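Local atomic coordinates of cysteine protease (Xylella fastidiosa, PDB entry 3OIS), a protein that probably cleaves peptide bonds as a papain-family cysteine protease and also binds the nucleotide uridine-5'-diphosphate (UDP). Residues Asn81-Ala86 against Pro203-Phe208; Met125-Ile130 against Tyr184-Gln189. One frame throughout, in Å; residues are numbered along the deposited sequence. Where two conformers were deposited one is given.

Overall arrangement
Both contacts pack a helix against the same antiparallel sheet of the papain fold. Contact 1 sets helix 78-93 on strand 204-211, close to the centre of the chain. Contact 2 sets the start of helix 126-135 beside strand 183-186, where UDP binds. The centres of the two contacts are about 9 Å apart. In chain order, both segments of contact 2 fall between the two segments of contact 1. The contacts also touch each other: Leu-83 packs on Gly-129 and Ile-130, and Val-205 on Ile-126. Helix 126-135 thus packs on the buried core at one side and carries residues of the nucleotide pocket at another.

Contact 1: Asn81-Ala86 against Pro203-Phe208; sequences NALAAA and PFVFGF
Ala-82 O accepts the helical hydrogen bond of Ala-86 N at 3.1 Å, and Val-205 CG1 packs close to the same oxygen. Ala-82 and Ala-86 are one turn apart, so their methyls lie on the same face, both pointing at the strand. No hydrogen bond crosses between 81-86 and 203-208, and the contact is essentially apolar packing.

Val-205 is the hub. In the conformer given, its CG1 is anti to the carbonyl carbon (chi1 -70°). This carries CG1 over the two alanines. Val-205 CG1 is 3.7 Å from Ala-82 CB and 4.5 Å from Ala-86 CB, so it lies nearer the first. On the other branch, Val-205 CG2 meets Leu-83 CD2 at 4.0 Å. Leu-83 does not start toward the strand, but its CD2 end comes nearer and crosses the valine at about a right angle. Val-205 was modelled in two conformers, so these branch contacts describe one of them.

The small alanines let the strand come close: the CA atoms of Ala-82 and Val-205 are 6.3 Å apart. The axes of 81-86 and 204-208 run nearly antiparallel, at 172°, and approach to 8.7 Å. Phe-204 and Phe-206 point away, to the other side of the sheet.

Helix 78-93 probably corresponds to the long central helix of papain-like proteases, and this packing seats it on the sheet. Strand 204-211 lies between strands 233-245 and 280-287. Val-205 also touches Leu-240 and Trp-284 on these strands. Helix 126-135 packs alongside, with Leu-83 on its Ile-130 and Leu-133.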
ATOM      1  N   ASN A  81       1.525   0.564  -5.085  1.00 10.13           N
ATOM      2  CA  ASN A  81       0.402  -0.352  -5.392  1.00 12.63           C
ATOM      3  C   ASN A  81      -0.781  -0.191  -4.443  1.00 14.73           C
ATOM      4  O   ASN A  81      -1.960  -0.090  -4.896  1.00 13.16           O
ATOM      5  CB  ASN A  81       0.849  -1.816  -5.427  1.00 12.85           C
ATOM      6  CG  ASN A  81       1.583  -2.164  -6.686  1.00 13.38           C
ATOM      7  OD1 ASN A  81       2.750  -1.680  -6.939  1.00 17.80           O
ATOM      8  ND2 ASN A  81       0.970  -2.968  -7.503  1.00 10.04           N
ATOM      9  N   ALA A  82      -0.484  -0.069  -3.140  1.00 13.32           N
ATOM     10  CA  ALA A  82      -1.493   0.170  -2.144  1.00 14.84           C
ATOM     11  C   ALA A  82      -2.154   1.544  -2.398  1.00 14.80           C
ATOM     12  O   ALA A  82      -3.369   1.650  -2.364  1.00 14.87           O
ATOM     13  CB  ALA A  82      -0.906   0.127  -0.711  1.00 14.20           C
ATOM     14  N   LEU A  83      -1.337   2.586  -2.652  1.00 13.49           N
ATOM     15  CA  LEU A  83      -1.879   3.900  -2.834  1.00 13.99           C
ATOM     16  C   LEU A  83      -2.618   4.061  -4.171  1.00 14.20           C
ATOM     17  O   LEU A  83      -3.647   4.793  -4.221  1.00 14.29           O
ATOM     18  CB  LEU A  83      -0.759   4.945  -2.737  1.00 15.02           C
ATOM     19  CG  LEU A  83      -0.318   5.170  -1.275  1.00 13.39           C
ATOM     20  CD1 LEU A  83       1.062   6.051  -1.254  1.00 13.97           C
ATOM     21  CD2 LEU A  83      -1.427   5.871  -0.389  1.00 12.50           C
ATOM     22  N   ALA A  84      -2.144   3.408  -5.242  1.00 14.41           N
ATOM     23  CA  ALA A  84      -2.875   3.383  -6.551  1.00 14.56           C
ATOM     24  C   ALA A  84      -4.281   2.882  -6.316  1.00 14.58           C
ATOM     25  O   ALA A  84      -5.248   3.490  -6.851  1.00 16.41           O
ATOM     26  CB  ALA A  84      -2.178   2.495  -7.559  1.00 15.64           C
ATOM     27  N   ALA A  85      -4.404   1.827  -5.511  1.00 13.94           N
ATOM     28  CA  ALA A  85      -5.731   1.227  -5.229  1.00 13.69           C
ATOM     29  C   ALA A  85      -6.601   2.177  -4.374  1.00 14.79           C
ATOM     30  O   ALA A  85      -7.836   2.280  -4.574  1.00 13.84           O
ATOM     31  CB  ALA A  85      -5.587  -0.219  -4.595  1.00 12.96           C
ATOM     32  N   ALA A  86      -6.031   2.865  -3.367  1.00 14.50           N
ATOM     33  CA  ALA A  86      -6.805   3.807  -2.576  1.00 14.67           C
ATOM     34  C   ALA A  86      -7.383   4.868  -3.510  1.00 16.43           C
ATOM     35  O   ALA A  86      -8.568   5.225  -3.339  1.00 16.27           O
ATOM     36  CB  ALA A  86      -5.895   4.464  -1.495  1.00 16.50           C
ATOM     37  N   PRO A 203     -11.355   2.797   2.979  1.00 16.33           N
ATOM     38  CA  PRO A 203     -10.192   1.900   3.129  1.00 15.45           C
ATOM     39  C   PRO A 203      -9.007   2.692   3.710  1.00 16.37           C
ATOM     40  O   PRO A 203      -8.958   3.927   3.591  1.00 16.90           O
ATOM     41  CB  PRO A 203      -9.827   1.576   1.686  1.00 17.70           C
ATOM     42  CG  PRO A 203     -10.974   1.774   0.982  1.00 21.34           C
ATOM     43  CD  PRO A 203     -11.535   3.109   1.564  1.00 17.96           C
ATOM     44  N   PHE A 204      -8.003   1.931   4.207  1.00 13.46           N
ATOM     45  CA  PHE A 204      -6.759   2.627   4.627  1.00 13.76           C
ATOM     46  C   PHE A 204      -5.571   1.799   4.173  1.00 13.18           C
ATOM     47  O   PHE A 204      -5.700   0.597   3.911  1.00 13.99           O
ATOM     48  CB  PHE A 204      -6.783   2.797   6.186  1.00 13.36           C
ATOM     49  CG  PHE A 204      -6.926   1.530   6.943  1.00 14.60           C
ATOM     50  CD1 PHE A 204      -5.815   0.738   7.263  1.00 12.61           C
ATOM     51  CD2 PHE A 204      -8.162   1.174   7.495  1.00 12.24           C
ATOM     52  CE1 PHE A 204      -5.970  -0.461   7.956  1.00 15.12           C
ATOM     53  CE2 PHE A 204      -8.297  -0.035   8.278  1.00 13.40           C
ATOM     54  CZ  PHE A 204      -7.178  -0.812   8.524  1.00 13.17           C
ATOM     55  N   VAL A 205      -4.443   2.485   4.018  1.00 13.53           N
ATOM     56  CA  VAL A 205      -3.196   1.806   3.686  0.50 12.52           C
ATOM     57  C   VAL A 205      -2.384   1.734   4.935  1.00 13.89           C
ATOM     58  O   VAL A 205      -2.526   2.588   5.810  1.00 13.51           O
ATOM     59  CB  VAL A 205      -2.343   2.525   2.620  0.50 11.79           C
ATOM     60  CG1 VAL A 205      -3.024   2.442   1.257  0.50 10.66           C
ATOM     61  CG2 VAL A 205      -2.002   3.947   3.071  0.50  9.17           C
ATOM     62  N   PHE A 206      -1.609   0.643   5.045  1.00 12.82           N
ATOM     63  CA  PHE A 206      -0.674   0.516   6.155  1.00 11.24           C
ATOM     64  C   PHE A 206       0.449  -0.384   5.805  1.00 11.41           C
ATOM     65  O   PHE A 206       0.443  -1.014   4.747  1.00 11.40           O
ATOM     66  CB  PHE A 206      -1.384   0.005   7.409  1.00 11.58           C
ATOM     67  CG  PHE A 206      -1.773  -1.443   7.339  1.00 10.98           C
ATOM     68  CD1 PHE A 206      -2.909  -1.833   6.556  1.00 13.45           C
ATOM     69  CD2 PHE A 206      -1.027  -2.401   7.983  1.00 13.80           C
ATOM     70  CE1 PHE A 206      -3.273  -3.230   6.519  1.00 12.22           C
ATOM     71  CE2 PHE A 206      -1.329  -3.782   7.946  1.00 12.27           C
ATOM     72  CZ  PHE A 206      -2.490  -4.211   7.238  1.00 13.98           C
ATOM     73  N   GLY A 207       1.471  -0.380   6.670  1.00 11.93           N
ATOM     74  CA  GLY A 207       2.721  -1.088   6.442  1.00 11.75           C
ATOM     75  C   GLY A 207       2.823  -2.208   7.463  1.00 11.61           C
ATOM     76  O   GLY A 207       2.307  -2.116   8.601  1.00 10.95           O
ATOM     77  N   PHE A 208       3.459  -3.312   7.145  1.00 12.17           N
ATOM     78  CA  PHE A 208       3.658  -4.286   8.170  1.00 13.06           C
ATOM     79  C   PHE A 208       4.922  -5.135   7.926  1.00 12.43           C
ATOM     80  O   PHE A 208       5.428  -5.237   6.770  1.00 13.99           O
ATOM     81  CB  PHE A 208       2.406  -5.199   8.322  1.00 14.56           C
ATOM     82  CG  PHE A 208       2.056  -6.043   7.112  1.00 14.97           C
ATOM     83  CD1 PHE A 208       1.355  -5.505   5.991  1.00 11.67           C
ATOM     84  CD2 PHE A 208       2.370  -7.415   7.108  1.00 15.04           C
ATOM     85  CE1 PHE A 208       0.951  -6.367   4.923  1.00 12.62           C
ATOM     86  CE2 PHE A 208       1.959  -8.267   6.049  1.00 14.91           C
ATOM     87  CZ  PHE A 208       1.298  -7.730   4.938  1.00 13.11           C
TER

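Contact 2: Met125-Ile130 against Tyr184-Gln189; sequences MIRDGI and YSRVAQ. With UDP (uridine-5'-diphosphate), chain E.
Tyr-184 of strand 183-186 forms a wall of the UDP pocket, and Ile-130 of helix 126-135 backs it. The tyrosine ring lies between the isoleucine and the nucleotide. Ile-130 CG2 lies over one face as a CH-pi contact, modelled too close for its exact spacing to be relied on. The uracil lies over the opposite face and nearly parallel to it, with UDP N3 3.3 Å above the Tyr-184 ring plane. Tyr-184 CG stands between the backbone N and the carbonyl carbon (chi1 53°), which brings the ring back beside its own main chain.

That main chain holds the same base. UDP N3 donates to Tyr-184 O at 2.8 Å, almost straight at 176°. Tyr-184 N donates to UDP O4 at 3.0 Å. A water joins the helix to the ring end: it donates to Arg-127 O and pairs with Tyr-184 OH at 3.1 Å.

Beyond the ring two arginines meet. Arg-127 NH1 is 3.5 Å from Arg-186 NH2, at the edge of the Arg-186 guanidinium, and the two planes are 48° apart. Both arginines form salt bridges with Asp-44, Arg-186 also with Asp-38 and Asp-282, and Arg-127 NH1 hydrogen-bonds to Ile-39 O. The surrounding carboxylates probably offset the like charges.

Asp-44 OD1 is also hydrogen-bonded to UDP, so its two arginine salt bridges are consistent with a second shell that orients it. One donor and one acceptor from a single residue match the N3-H and O4 of uracil, a pattern consistent with recognition of this base.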
ATOM      1  N   MET A 125       8.572   5.246   1.786  1.00 11.89           N
ATOM      2  CA  MET A 125       7.697   5.464   2.917  1.00  9.94           C
ATOM      3  C   MET A 125       6.323   5.805   2.344  1.00 11.01           C
ATOM      4  O   MET A 125       6.201   6.516   1.348  1.00 13.02           O
ATOM      5  CB  MET A 125       8.203   6.648   3.761  1.00 12.91           C
ATOM      6  CG  MET A 125       9.570   6.358   4.384  1.00 10.99           C
ATOM      7  SD  MET A 125      10.082   7.947   5.213  1.00 15.23           S
ATOM      8  CE  MET A 125      11.628   7.341   5.934  1.00 13.20           C
ATOM      9  N   ILE A 126       5.300   5.236   2.960  1.00 11.05           N
ATOM     10  CA  ILE A 126       3.888   5.613   2.635  1.00 10.88           C
ATOM     11  C   ILE A 126       3.667   7.111   2.619  1.00 11.04           C
ATOM     12  O   ILE A 126       3.061   7.667   1.648  1.00 10.85           O
ATOM     13  CB  ILE A 126       2.899   4.926   3.585  1.00 10.27           C
ATOM     14  CG1 ILE A 126       3.101   3.409   3.355  1.00  9.81           C
ATOM     15  CG2 ILE A 126       1.427   5.380   3.177  1.00 11.04           C
ATOM     16  CD1 ILE A 126       2.369   2.629   4.411  1.00 11.89           C
ATOM     17  N   ARG A 127       4.254   7.780   3.608  1.00 11.39           N
ATOM     18  CA  ARG A 127       4.020   9.203   3.713  1.00 12.71           C
ATOM     19  C   ARG A 127       4.555   9.943   2.480  1.00 11.48           C
ATOM     20  O   ARG A 127       4.040  11.023   2.092  1.00 12.02           O
ATOM     21  CB  ARG A 127       4.596   9.786   4.998  1.00 12.65           C
ATOM     22  CG  ARG A 127       6.193   9.905   4.996  1.00 14.58           C
ATOM     23  CD  ARG A 127       6.777  10.551   6.313  1.00 19.09           C
ATOM     24  NE  ARG A 127       6.069  11.770   6.396  1.00 17.98           N
ATOM     25  CZ  ARG A 127       5.214  12.124   7.367  1.00 15.66           C
ATOM     26  NH1 ARG A 127       5.153  11.495   8.576  1.00 13.01           N
ATOM     27  NH2 ARG A 127       4.472  13.216   7.141  1.00 19.58           N
ATOM     28  N   ASP A 128       5.578   9.394   1.841  1.00 12.16           N
ATOM     29  CA  ASP A 128       6.147  10.034   0.661  1.00 11.31           C
ATOM     30  C   ASP A 128       5.307   9.734  -0.615  1.00 14.55           C
ATOM     31  O   ASP A 128       5.102  10.602  -1.437  1.00 13.57           O
ATOM     32  CB  ASP A 128       7.590   9.530   0.427  1.00 12.11           C
ATOM     33  CG  ASP A 128       8.541  10.104   1.459  1.00 13.35           C
ATOM     34  OD1 ASP A 128       8.165  11.135   2.105  1.00 14.33           O
ATOM     35  OD2 ASP A 128       9.654   9.548   1.609  1.00 16.26           O
ATOM     36  N   GLY A 129       4.742   8.522  -0.687  1.00 12.90           N
ATOM     37  CA  GLY A 129       3.753   8.243  -1.757  1.00 13.23           C
ATOM     38  C   GLY A 129       2.574   9.206  -1.601  1.00 14.54           C
ATOM     39  O   GLY A 129       2.061   9.682  -2.590  1.00 13.72           O
ATOM     40  N   ILE A 130       2.127   9.425  -0.366  1.00 12.93           N
ATOM     41  CA  ILE A 130       1.034  10.373  -0.116  1.00 13.42           C
ATOM     42  C   ILE A 130       1.400  11.813  -0.472  1.00 14.02           C
ATOM     43  O   ILE A 130       0.639  12.515  -1.103  1.00 13.65           O
ATOM     44  CB  ILE A 130       0.562  10.212   1.316  1.00 14.71           C
ATOM     45  CG1 ILE A 130      -0.159   8.882   1.427  1.00 13.33           C
ATOM     46  CG2 ILE A 130      -0.475  11.317   1.726  1.00 15.45           C
ATOM     47  CD1 ILE A 130      -0.466   8.562   2.943  1.00 15.53           C
ATOM     48  N   TYR A 184      -4.909  14.093   3.823  1.00 16.59           N
ATOM     49  CA  TYR A 184      -4.538  12.766   4.329  1.00 16.76           C
ATOM     50  C   TYR A 184      -4.354  12.813   5.820  1.00 15.67           C
ATOM     51  O   TYR A 184      -3.925  13.856   6.383  1.00 16.11           O
ATOM     52  CB  TYR A 184      -3.267  12.194   3.670  1.00 17.25           C
ATOM     53  CG  TYR A 184      -2.067  13.154   3.724  1.00 17.21           C
ATOM     54  CD1 TYR A 184      -1.941  14.194   2.832  1.00 12.88           C
ATOM     55  CD2 TYR A 184      -1.015  12.945   4.631  1.00 14.83           C
ATOM     56  CE1 TYR A 184      -0.789  15.068   2.825  1.00 16.64           C
ATOM     57  CE2 TYR A 184       0.094  13.772   4.636  1.00 16.78           C
ATOM     58  CZ  TYR A 184       0.211  14.804   3.746  1.00 17.17           C
ATOM     59  OH  TYR A 184       1.306  15.604   3.798  1.00 22.25           O
ATOM     60  N   SER A 185      -4.701  11.721   6.482  1.00 14.90           N
ATOM     61  CA  SER A 185      -4.588  11.672   7.947  0.50 14.37           C
ATOM     62  C   SER A 185      -4.249  10.289   8.433  1.00 12.90           C
ATOM     63  O   SER A 185      -4.608   9.261   7.813  1.00 15.12           O
ATOM     64  CB  SER A 185      -5.852  12.155   8.657  0.50 15.78           C
ATOM     65  OG  SER A 185      -7.035  11.460   8.238  0.50 12.31           O
ATOM     66  N   ARG A 186      -3.560  10.225   9.575  1.00 14.62           N
ATOM     67  CA  ARG A 186      -3.262   8.937  10.202  1.00 14.33           C
ATOM     68  C   ARG A 186      -4.360   8.367  11.065  1.00 16.36           C
ATOM     69  O   ARG A 186      -4.926   9.069  11.951  1.00 16.79           O
ATOM     70  CB  ARG A 186      -2.077   9.057  11.214  1.00 15.34           C
ATOM     71  CG  ARG A 186      -0.837   9.276  10.589  1.00 17.58           C
ATOM     72  CD  ARG A 186       0.264   9.092  11.626  1.00 18.92           C
ATOM     73  NE  ARG A 186       1.520   9.354  10.961  1.00 18.04           N
ATOM     74  CZ  ARG A 186       2.330   8.379  10.478  1.00 18.94           C
ATOM     75  NH1 ARG A 186       2.002   7.082  10.658  1.00 16.25           N
ATOM     76  NH2 ARG A 186       3.470   8.739   9.864  1.00 15.44           N
ATOM     77  N   VAL A 187      -4.596   7.087  10.907  1.00 15.50           N
ATOM     78  CA  VAL A 187      -5.516   6.342  11.774  1.00 18.28           C
ATOM     79  C   VAL A 187      -4.774   5.735  12.907  1.00 19.76           C
ATOM     80  O   VAL A 187      -3.689   5.164  12.727  1.00 18.80           O
ATOM     81  CB  VAL A 187      -6.301   5.193  11.070  1.00 18.43           C
ATOM     82  CG1 VAL A 187      -7.410   4.707  12.015  1.00 20.42           C
ATOM     83  CG2 VAL A 187      -6.976   5.610   9.746  1.00 20.06           C
ATOM     84  N   ALA A 188      -5.339   5.893  14.114  1.00 21.87           N
ATOM     85  CA  ALA A 188      -4.750   5.349  15.313  1.00 21.68           C
ATOM     86  C   ALA A 188      -4.706   3.870  15.227  1.00 22.21           C
ATOM     87  O   ALA A 188      -5.620   3.205  14.695  1.00 23.37           O
ATOM     88  CB  ALA A 188      -5.567   5.751  16.540  1.00 22.14           C
ATOM     89  N   GLN A 189      -3.625   3.311  15.727  1.00 22.10           N
ATOM     90  CA  GLN A 189      -3.527   1.853  15.663  1.00 20.64           C
ATOM     91  C   GLN A 189      -4.306   1.264  16.840  1.00 23.04           C
ATOM     92  O   GLN A 189      -3.747   0.819  17.894  1.00 20.92           O
ATOM     93  CB  GLN A 189      -2.044   1.444  15.669  1.00 19.15           C
ATOM     94  CG  GLN A 189      -1.849  -0.021  15.699  1.00 18.01           C
ATOM     95  CD  GLN A 189      -0.389  -0.382  15.453  1.00 22.68           C
ATOM     96  OE1 GLN A 189       0.509   0.439  15.696  1.00 26.32           O
ATOM     97  NE2 GLN A 189      -0.152  -1.562  14.918  1.00 17.83           N
TER
HETATM   98  N1  UDP E 292      -0.200  17.187   6.516  1.00 16.50           N
HETATM   99  C2  UDP E 292      -1.030  16.133   6.776  1.00 14.97           C
HETATM  100  N3  UDP E 292      -2.175  15.994   6.000  1.00 14.54           N
HETATM  101  C4  UDP E 292      -2.464  16.869   5.004  1.00 15.48           C
HETATM  102  C5  UDP E 292      -1.641  17.982   4.753  1.00 16.83           C
HETATM  103  C6  UDP E 292      -0.439  18.043   5.472  1.00 16.94           C
HETATM  104  O2  UDP E 292      -0.812  15.327   7.625  1.00 13.61           O
HETATM  105  O4  UDP E 292      -3.581  16.706   4.414  1.00 14.13           O
HETATM  106  C1' UDP E 292       0.953  17.359   7.467  1.00 17.20           C
HETATM  107  C2' UDP E 292       2.071  16.358   7.274  1.00 19.48           C
HETATM  108  O2' UDP E 292       2.674  16.229   8.560  1.00 16.98           O
HETATM  109  C3' UDP E 292       2.942  17.154   6.384  1.00 18.83           C
HETATM  110  C4' UDP E 292       2.855  18.564   7.012  1.00 19.83           C
HETATM  111  O4' UDP E 292       1.470  18.695   7.394  1.00 19.50           O
HETATM  112  O3' UDP E 292       4.266  16.649   6.538  1.00 18.71           O
HETATM  113  C5' UDP E 292       3.323  19.624   6.019  1.00 18.87           C
HETATM  114  O5' UDP E 292       2.425  19.578   4.912  1.00 22.70           O
HETATM  115  PA  UDP E 292       2.280  20.686   3.868  1.00 24.54           P
HETATM  116  O1A UDP E 292       1.611  20.248   2.623  1.00 23.18           O
HETATM  117  O2A UDP E 292       1.741  21.933   4.480  1.00 25.95           O
HETATM  118  O3A UDP E 292       3.865  20.914   3.565  1.00 32.94           O
HETATM  119  PB  UDP E 292       4.706  21.678   2.415  1.00 34.50           P
HETATM  120  O1B UDP E 292       5.643  22.562   3.099  1.00 39.37           O
HETATM  121  O2B UDP E 292       5.299  20.604   1.661  1.00 32.20           O
HETATM  122  O3B UDP E 292       3.844  22.484   1.491  1.00 36.52           O
HETATM  123  O   HOH W   1       3.615  13.515   3.751  1.00 26.54           O